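Local structure of biofilm growth-associated repressor (Xylella fastidiosa, 3PQK) at residues Lys18-Pro23 with Gly58-Ser63; Val29-Glu34 with Gly40-Gln45; Val66-Arg69 with Gln74-Tyr77. The protein represses transcription of its own operon by binding a palindromic AT-rich sequence that spans the -10 region of the blh promoter. One frame throughout, in Å; residues are numbered along the deposited sequence.

The three contacts lie in one ArsR-type winged-helix domain. Contact 1 joins the end of helix 3-20 to the end of helix 52-62, and the chain between these ends includes both segments of contact 2, where helix 23-33 meets helix 39-46. Contact 3, in the hairpin of strands 66-69 and 76-79, comes afterwards. The centres of contacts 1 and 2 are about 15 Å apart. Contact 3 has its centre about 16 Å from that of contact 1 and about 12 Å from that of contact 2. Leu60 packs on Val29, and Leu32 on Val66; these touches connect the end of helix 3-20, which packs against the second subunit, with the predicted helix-turn-helix (39-62) and the wing.

Contact 1: Lys18-Pro23 with Gly58-Ser63; sequences KTLSHP and GVLRES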
loop_
_atom_site.group_PDB
_atom_site.type_symbol
_atom_site.label_atom_id
_atom_site.label_comp_id
_atom_site.label_asym_id
_atom_site.label_seq_id
_atom_site.Cartn_x
_atom_site.Cartn_y
_atom_site.Cartn_z
ATOM N N LYS B 18 4.419 -5.358 1.698
ATOM C CA LYS B 18 5.638 -5.676 2.471
ATOM C C LYS B 18 6.849 -5.120 1.711
ATOM O O LYS B 18 7.694 -4.451 2.308
ATOM C CB LYS B 18 5.814 -7.194 2.651
ATOM C CG LYS B 18 4.937 -7.785 3.734
ATOM C CD LYS B 18 4.899 -9.308 3.663
ATOM C CE LYS B 18 3.812 -9.892 4.536
ATOM N NZ LYS B 18 3.749 -11.372 4.403
ATOM N N THR B 19 6.898 -5.350 0.381
ATOM C CA THR B 19 7.978 -4.879 -0.475
ATOM C C THR B 19 8.105 -3.362 -0.426
ATOM O O THR B 19 9.211 -2.848 -0.246
ATOM C CB THR B 19 7.781 -5.356 -1.907
ATOM O OG1 THR B 19 7.718 -6.784 -1.907
ATOM C CG2 THR B 19 8.892 -4.852 -2.842
ATOM N N LEU B 20 6.977 -2.650 -0.574
ATOM C CA LEU B 20 6.987 -1.188 -0.592
ATOM C C LEU B 20 7.157 -0.560 0.800
ATOM O O LEU B 20 7.353 0.647 0.888
ATOM C CB LEU B 20 5.729 -0.644 -1.287
ATOM C CG LEU B 20 5.526 -1.029 -2.750
ATOM C CD1 LEU B 20 4.184 -0.604 -3.215
ATOM C CD2 LEU B 20 6.607 -0.413 -3.661
ATOM N N SER B 21 7.092 -1.373 1.869
ATOM C CA SER B 21 7.233 -0.969 3.281
ATOM C C SER B 21 8.680 -0.578 3.715
ATOM O O SER B 21 9.119 -0.973 4.805
ATOM C CB SER B 21 6.712 -2.078 4.195
ATOM O OG SER B 21 5.309 -1.973 4.293
ATOM N N HIS B 22 9.399 0.204 2.883
ATOM C CA HIS B 22 10.741 0.695 3.200
ATOM C C HIS B 22 10.778 2.129 2.750
ATOM O O HIS B 22 10.489 2.385 1.590
ATOM C CB HIS B 22 11.850 -0.142 2.533
ATOM C CG HIS B 22 13.249 0.171 2.990
ATOM N ND1 HIS B 22 13.746 1.471 3.002
ATOM C CD2 HIS B 22 14.232 -0.670 3.390
ATOM C CE1 HIS B 22 14.986 1.384 3.454
ATOM N NE2 HIS B 22 15.332 0.115 3.685
ATOM N N PRO B 23 11.075 3.100 3.650
ATOM C CA PRO B 23 11.093 4.525 3.237
ATOM C C PRO B 23 11.933 4.848 2.009
ATOM O O PRO B 23 11.502 5.646 1.177
ATOM C CB PRO B 23 11.597 5.254 4.496
ATOM C CG PRO B 23 12.272 4.190 5.334
ATOM C CD PRO B 23 11.440 2.962 5.082
ATOM N N GLY B 58 17.836 -2.685 -6.153
ATOM C CA GLY B 58 18.044 -4.122 -6.332
ATOM C C GLY B 58 16.804 -4.878 -5.899
ATOM O O GLY B 58 16.216 -5.581 -6.716
ATOM N N VAL B 59 16.305 -4.601 -4.672
ATOM C CA VAL B 59 15.044 -5.166 -4.136
ATOM C C VAL B 59 13.852 -4.844 -5.059
ATOM O O VAL B 59 13.088 -5.731 -5.393
ATOM C CB VAL B 59 14.766 -4.728 -2.674
ATOM C CG1 VAL B 59 13.370 -5.162 -2.209
ATOM C CG2 VAL B 59 15.842 -5.254 -1.723
ATOM N N LEU B 60 13.713 -3.587 -5.496
ATOM C CA LEU B 60 12.607 -3.132 -6.366
ATOM C C LEU B 60 12.643 -3.771 -7.727
ATOM O O LEU B 60 11.600 -3.939 -8.355
ATOM C CB LEU B 60 12.656 -1.586 -6.515
ATOM C CG LEU B 60 12.241 -0.772 -5.282
ATOM C CD1 LEU B 60 12.539 0.716 -5.490
ATOM C CD2 LEU B 60 10.732 -1.001 -4.919
ATOM N N ARG B 61 13.857 -4.061 -8.231
ATOM C CA ARG B 61 14.069 -4.718 -9.527
ATOM C C ARG B 61 13.699 -6.185 -9.385
ATOM O O ARG B 61 12.997 -6.709 -10.245
ATOM C CB ARG B 61 15.536 -4.578 -9.990
ATOM C CG ARG B 61 15.750 -3.732 -11.237
ATOM C CD ARG B 61 17.189 -3.818 -11.724
ATOM N NE ARG B 61 17.318 -4.425 -13.060
ATOM C CZ ARG B 61 18.356 -5.169 -13.446
ATOM N NH1 ARG B 61 19.327 -5.454 -12.596
ATOM N NH2 ARG B 61 18.405 -5.668 -14.680
ATOM N N GLU B 62 14.151 -6.847 -8.294
ATOM C CA GLU B 62 13.818 -8.279 -8.035
ATOM C C GLU B 62 12.308 -8.421 -7.926
ATOM O O GLU B 62 11.721 -9.333 -8.516
ATOM C CB GLU B 62 14.421 -8.775 -6.719
ATOM C CG GLU B 62 15.907 -8.565 -6.514
ATOM C CD GLU B 62 16.847 -9.622 -7.041
ATOM O OE1 GLU B 62 17.855 -9.893 -6.352
ATOM O OE2 GLU B 62 16.599 -10.158 -8.145
ATOM N N SER B 63 11.660 -7.461 -7.229
ATOM C CA SER B 63 10.216 -7.460 -7.049
ATOM C C SER B 63 9.418 -7.153 -8.317
ATOM O O SER B 63 8.199 -7.268 -8.308
ATOM C CB SER B 63 9.831 -6.544 -5.896
ATOM O OG SER B 63 10.675 -6.828 -4.788
#
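Thr19 CG2 lies 3.3 Å from Ser63 OG and also rests near Ser63 CB, a methyl-to-hydroxyl touch that is one of two kinds of contact here; 146 Å² is buried in all. The methyl gets there because it stands anti to the backbone N of Thr19, while OG1 turns back along its own helix to bond to the carbonyl of Asn15. In the second kind, the branch ends do the work: Leu20 CD2 and Leu60 CD2 are 4.4 Å apart, a loose apolar approach, and Ile65 touches both leucines as well as Thr19.

Helix 52-62 is the second helix of the predicted helix-turn-helix, so this contact sets its C-terminal end against the end of helix 3-20 in the winged-helix fold. On the other subunit, Leu17 packs against Leu20, which places the contact beside the dimer interface.

No polar pair links the two segments; Ser63 is held by its own helix. Val59 O accepts two bonds from it. The one from Ser63 OG, which orients the hydroxyl, is 2.7 Å long and comes to Val59 O from 37° above the carbonyl plane; the other runs from Ser63 N to Val59 O at 2.9 Å.

Contact 2: Val29-Glu34 with Gly40-Gln45; sequences VCTLVE and GELEQQ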
loop_
_atom_site.group_PDB
_atom_site.type_symbol
_atom_site.label_atom_id
_atom_site.label_comp_id
_atom_site.label_asym_id
_atom_site.label_seq_id
_atom_site.Cartn_x
_atom_site.Cartn_y
_atom_site.Cartn_z
ATOM N N VAL B 29 10.367 4.876 -5.738
ATOM C CA VAL B 29 9.212 4.688 -6.627
ATOM C C VAL B 29 8.446 5.975 -6.907
ATOM O O VAL B 29 8.104 6.250 -8.054
ATOM C CB VAL B 29 8.328 3.453 -6.281
ATOM C CG1 VAL B 29 9.145 2.159 -6.335
ATOM C CG2 VAL B 29 7.666 3.602 -4.911
ATOM N N CYS B 30 8.268 6.822 -5.884
ATOM C CA CYS B 30 7.605 8.112 -6.117
ATOM C C CYS B 30 8.423 9.014 -7.048
ATOM O O CYS B 30 7.842 9.649 -7.923
ATOM C CB CYS B 30 7.264 8.811 -4.803
ATOM S SG CYS B 30 5.655 8.335 -4.141
ATOM N N THR B 31 9.775 9.004 -6.916
ATOM C CA THR B 31 10.654 9.791 -7.809
ATOM C C THR B 31 10.501 9.302 -9.259
ATOM O O THR B 31 10.389 10.119 -10.183
ATOM C CB THR B 31 12.126 9.728 -7.335
ATOM O OG1 THR B 31 12.207 10.095 -5.954
ATOM C CG2 THR B 31 13.056 10.625 -8.161
ATOM N N LEU B 32 10.416 7.965 -9.441
ATOM C CA LEU B 32 10.293 7.335 -10.758
ATOM C C LEU B 32 8.966 7.501 -11.465
ATOM O O LEU B 32 8.869 7.244 -12.655
ATOM C CB LEU B 32 10.749 5.876 -10.732
ATOM C CG LEU B 32 12.225 5.627 -10.394
ATOM C CD1 LEU B 32 12.448 4.151 -10.138
ATOM C CD2 LEU B 32 13.166 6.083 -11.551
ATOM N N VAL B 33 7.944 7.948 -10.759
ATOM C CA VAL B 33 6.624 8.262 -11.346
ATOM C C VAL B 33 6.836 9.426 -12.343
ATOM O O VAL B 33 6.247 9.448 -13.417
ATOM C CB VAL B 33 5.625 8.637 -10.207
ATOM C CG1 VAL B 33 4.371 9.327 -10.746
ATOM C CG2 VAL B 33 5.254 7.405 -9.389
ATOM N N GLU B 34 7.726 10.347 -11.987
ATOM C CA GLU B 34 8.081 11.535 -12.755
ATOM C C GLU B 34 8.935 11.267 -14.002
ATOM O O GLU B 34 8.911 12.075 -14.940
ATOM C CB GLU B 34 8.707 12.575 -11.837
ATOM C CG GLU B 34 7.681 13.110 -10.839
ATOM C CD GLU B 34 8.218 13.858 -9.641
ATOM O OE1 GLU B 34 9.447 14.078 -9.563
ATOM O OE2 GLU B 34 7.395 14.254 -8.785
ATOM N N GLY B 40 22.968 8.191 -10.276
ATOM C CA GLY B 40 23.503 9.469 -9.809
ATOM C C GLY B 40 22.418 10.489 -9.557
ATOM O O GLY B 40 22.449 11.176 -8.546
ATOM N N GLU B 41 21.434 10.578 -10.469
ATOM C CA GLU B 41 20.289 11.465 -10.359
ATOM C C GLU B 41 19.392 11.064 -9.188
ATOM O O GLU B 41 18.854 11.940 -8.488
ATOM C CB GLU B 41 19.485 11.449 -11.650
ATOM C CG GLU B 41 20.293 11.970 -12.814
ATOM C CD GLU B 41 19.659 11.887 -14.183
ATOM O OE1 GLU B 41 18.913 10.926 -14.467
ATOM O OE2 GLU B 41 19.921 12.802 -14.990
ATOM N N LEU B 42 19.222 9.738 -8.970
ATOM C CA LEU B 42 18.408 9.251 -7.852
ATOM C C LEU B 42 19.069 9.621 -6.530
ATOM O O LEU B 42 18.397 10.110 -5.630
ATOM C CB LEU B 42 18.137 7.722 -7.966
ATOM C CG LEU B 42 17.178 7.338 -9.096
ATOM C CD1 LEU B 42 17.277 5.889 -9.437
ATOM C CD2 LEU B 42 15.752 7.815 -8.843
ATOM N N GLU B 43 20.389 9.438 -6.439
ATOM C CA GLU B 43 21.183 9.735 -5.246
ATOM C C GLU B 43 21.060 11.198 -4.840
ATOM O O GLU B 43 20.899 11.482 -3.658
ATOM C CB GLU B 43 22.653 9.346 -5.462
ATOM C CG GLU B 43 23.616 9.827 -4.381
ATOM C CD GLU B 43 25.068 9.457 -4.609
ATOM O OE1 GLU B 43 25.518 8.441 -4.030
ATOM O OE2 GLU B 43 25.755 10.178 -5.370
ATOM N N GLN B 44 21.133 12.115 -5.817
ATOM C CA GLN B 44 21.037 13.558 -5.581
ATOM C C GLN B 44 19.653 13.999 -5.167
ATOM O O GLN B 44 19.530 14.755 -4.204
ATOM C CB GLN B 44 21.518 14.359 -6.805
ATOM C CG GLN B 44 23.006 14.172 -7.127
ATOM C CD GLN B 44 23.913 14.612 -6.002
ATOM O OE1 GLN B 44 23.919 15.782 -5.596
ATOM N NE2 GLN B 44 24.679 13.673 -5.463
ATOM N N GLN B 45 18.610 13.540 -5.881
ATOM C CA GLN B 45 17.219 13.905 -5.598
ATOM C C GLN B 45 16.655 13.374 -4.248
ATOM O O GLN B 45 15.784 14.010 -3.660
ATOM C CB GLN B 45 16.318 13.457 -6.757
ATOM C CG GLN B 45 15.039 14.284 -6.889
ATOM C CD GLN B 45 14.275 14.015 -8.169
ATOM O OE1 GLN B 45 14.844 13.716 -9.229
ATOM N NE2 GLN B 45 12.955 14.140 -8.106
#
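Thr31 and Gln45 are brought together by their first torsions: Thr31 CG2 stands anti to its own N, and Gln45 CG likewise (chi1 -154°), with the glutamine chain extended beyond it. The two side chains approach from opposite directions, and the methyl meets the amide group, with Thr31 CG2 lying 3.5 Å from Gln45 NE2 and 3.6 Å from Gln45 CD. Gln45 is poorly ordered, so the amide position is less certain than the methyl's. Thr31 OG1 faces back into its helix, where it bonds to the carbonyl of Met27.

Leu42 CD2 supplies the apolar half, 4.0 Å from Thr31 CG2 and 4.1 Å from Leu32 CD2; the two leucine side chains cross at about a right angle. Phe37 touches both leucines and Gln45 from the intervening loop.

Helix 39-46 opens the predicted helix-turn-helix of this winged-helix repressor, and here it packs on helix 23-33 with local axes 11.2 Å apart at closest approach and 113° between their directions. The same helix 23-33 carries Cys30, joined by a disulfide to Cys96, consistent with the redox-switch role of this repressor.

At the outer edge, the Glu34 carboxylate and Gln45 amide planes are 19° apart, yet Glu34 OE1 to Gln45 NE2 measures 3.8 Å, too long for a hydrogen bond. Glu34 OE2 instead bonds to the hydroxyl of Tyr92 on helix 84-96.

Contact 3: Val66-Arg69 with Gln74-Tyr77; sequences VETR and QIFY
The wing of this winged-helix domain is a beta hairpin of antiparallel strands 66-69 and 76-79, with Gln74 and Ile75 leading into the second strand. Arg69 and Phe76 form a hydrogen-bonded pair. Phe76 N donates to Arg69 O at 2.8 Å in an almost straight bond (174° at the hydrogen), whereas the return bond from Arg69 N to Phe76 O is 2.7 Å long but more bent, at 141°. Thr68 and Tyr77 are the neighbouring non-hydrogen-bonded pair, with CA atoms 4.5 Å apart. Around that pair, CA-H...O contacts bring Tyr77 CA to Glu67 O and Thr68 CA to Phe76 O.

Beyond the backbone, the Tyr77 ring gathers two side chains of the opposing strand. At its edge, near the ring plane, Val66 CG1 comes within 3.9 Å of Tyr77 CD1, and the two side chains cross at about a right angle. Val66 also packs on Leu60, while Tyr77 reaches Leu57 and Val39, linking the base of the wing to both helices of the predicted helix-turn-helix. Arg69 NE pairs with Glu36 OE1 in a salt bridge, though the arginine is poorly ordered. Thr68 CG2 stands anti to its carbonyl carbon, beside the backbone N, which puts the methyl over one face of the tyrosine in a CH-pi contact: Thr68 CG2 is 4.0 Å from the centroid of the Tyr77 ring, 29° off its normal.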
loop_
_atom_site.group_PDB
_atom_site.type_symbol
_atom_site.label_atom_id
_atom_site.label_comp_id
_atom_site.label_asym_id
_atom_site.label_seq_id
_atom_site.Cartn_x
_atom_site.Cartn_y
_atom_site.Cartn_z
ATOM N N VAL B 66 10.632 -2.022 -10.597
ATOM C CA VAL B 66 11.516 -1.153 -11.336
ATOM C C VAL B 66 12.323 -2.034 -12.315
ATOM O O VAL B 66 12.580 -3.202 -12.042
ATOM C CB VAL B 66 12.420 -0.341 -10.354
ATOM C CG1 VAL B 66 13.556 0.383 -11.081
ATOM C CG2 VAL B 66 11.587 0.651 -9.538
ATOM N N GLU B 67 12.718 -1.455 -13.435
ATOM C CA GLU B 67 13.564 -2.089 -14.437
ATOM C C GLU B 67 14.587 -1.060 -14.964
ATOM O O GLU B 67 14.459 0.140 -14.691
ATOM C CB GLU B 67 12.717 -2.668 -15.574
ATOM C CG GLU B 67 11.852 -1.660 -16.316
ATOM C CD GLU B 67 11.102 -2.262 -17.487
ATOM O OE1 GLU B 67 11.369 -3.438 -17.822
ATOM O OE2 GLU B 67 10.241 -1.565 -18.069
ATOM N N THR B 68 15.561 -1.522 -15.738
ATOM C CA THR B 68 16.570 -0.646 -16.314
ATOM C C THR B 68 16.360 -0.460 -17.810
ATOM O O THR B 68 15.727 -1.289 -18.488
ATOM C CB THR B 68 18.005 -1.104 -15.966
ATOM O OG1 THR B 68 18.261 -2.373 -16.580
ATOM C CG2 THR B 68 18.276 -1.142 -14.460
ATOM N N ARG B 69 16.908 0.638 -18.325
ATOM C CA ARG B 69 16.878 0.967 -19.742
ATOM C C ARG B 69 18.237 1.576 -20.095
ATOM O O ARG B 69 18.792 2.345 -19.312
ATOM C CB ARG B 69 15.703 1.913 -20.050
ATOM C CG ARG B 69 15.304 1.967 -21.514
ATOM C CD ARG B 69 14.225 3.008 -21.711
ATOM N NE ARG B 69 14.788 4.229 -22.300
ATOM C CZ ARG B 69 14.675 4.561 -23.579
ATOM N NH1 ARG B 69 13.961 3.807 -24.406
ATOM N NH2 ARG B 69 15.251 5.665 -24.040
ATOM N N GLN B 74 24.068 5.348 -21.039
ATOM C CA GLN B 74 23.661 5.595 -19.660
ATOM C C GLN B 74 22.599 4.589 -19.184
ATOM O O GLN B 74 21.645 4.313 -19.903
ATOM C CB GLN B 74 23.139 7.050 -19.521
ATOM C CG GLN B 74 22.774 7.496 -18.101
ATOM C CD GLN B 74 23.869 7.286 -17.102
ATOM O OE1 GLN B 74 23.949 6.250 -16.460
ATOM N NE2 GLN B 74 24.651 8.301 -16.853
ATOM N N ILE B 75 22.762 4.056 -17.996
ATOM C CA ILE B 75 21.757 3.155 -17.400
ATOM C C ILE B 75 20.658 4.012 -16.684
ATOM O O ILE B 75 20.972 4.706 -15.725
ATOM C CB ILE B 75 22.408 2.138 -16.402
ATOM C CG1 ILE B 75 23.450 1.221 -17.093
ATOM C CG2 ILE B 75 21.329 1.294 -15.666
ATOM C CD1 ILE B 75 24.663 0.854 -16.164
ATOM N N PHE B 76 19.403 3.943 -17.147
ATOM C CA PHE B 76 18.273 4.634 -16.506
ATOM C C PHE B 76 17.334 3.629 -15.868
ATOM O O PHE B 76 16.995 2.610 -16.488
ATOM C CB PHE B 76 17.450 5.470 -17.507
ATOM C CG PHE B 76 18.215 6.623 -18.099
ATOM C CD1 PHE B 76 18.449 7.777 -17.356
ATOM C CD2 PHE B 76 18.744 6.542 -19.383
ATOM C CE1 PHE B 76 19.207 8.823 -17.880
ATOM C CE2 PHE B 76 19.484 7.603 -19.920
ATOM C CZ PHE B 76 19.692 8.743 -19.170
ATOM N N TYR B 77 16.853 3.958 -14.675
ATOM C CA TYR B 77 15.854 3.153 -13.977
ATOM C C TYR B 77 14.513 3.769 -14.272
ATOM O O TYR B 77 14.417 4.967 -14.481
ATOM C CB TYR B 77 16.124 3.135 -12.480
ATOM C CG TYR B 77 17.399 2.407 -12.107
ATOM C CD1 TYR B 77 17.366 1.096 -11.638
ATOM C CD2 TYR B 77 18.632 3.051 -12.155
ATOM C CE1 TYR B 77 18.527 0.441 -11.236
ATOM C CE2 TYR B 77 19.805 2.400 -11.767
ATOM C CZ TYR B 77 19.748 1.090 -11.320
ATOM O OH TYR B 77 20.891 0.444 -10.913
#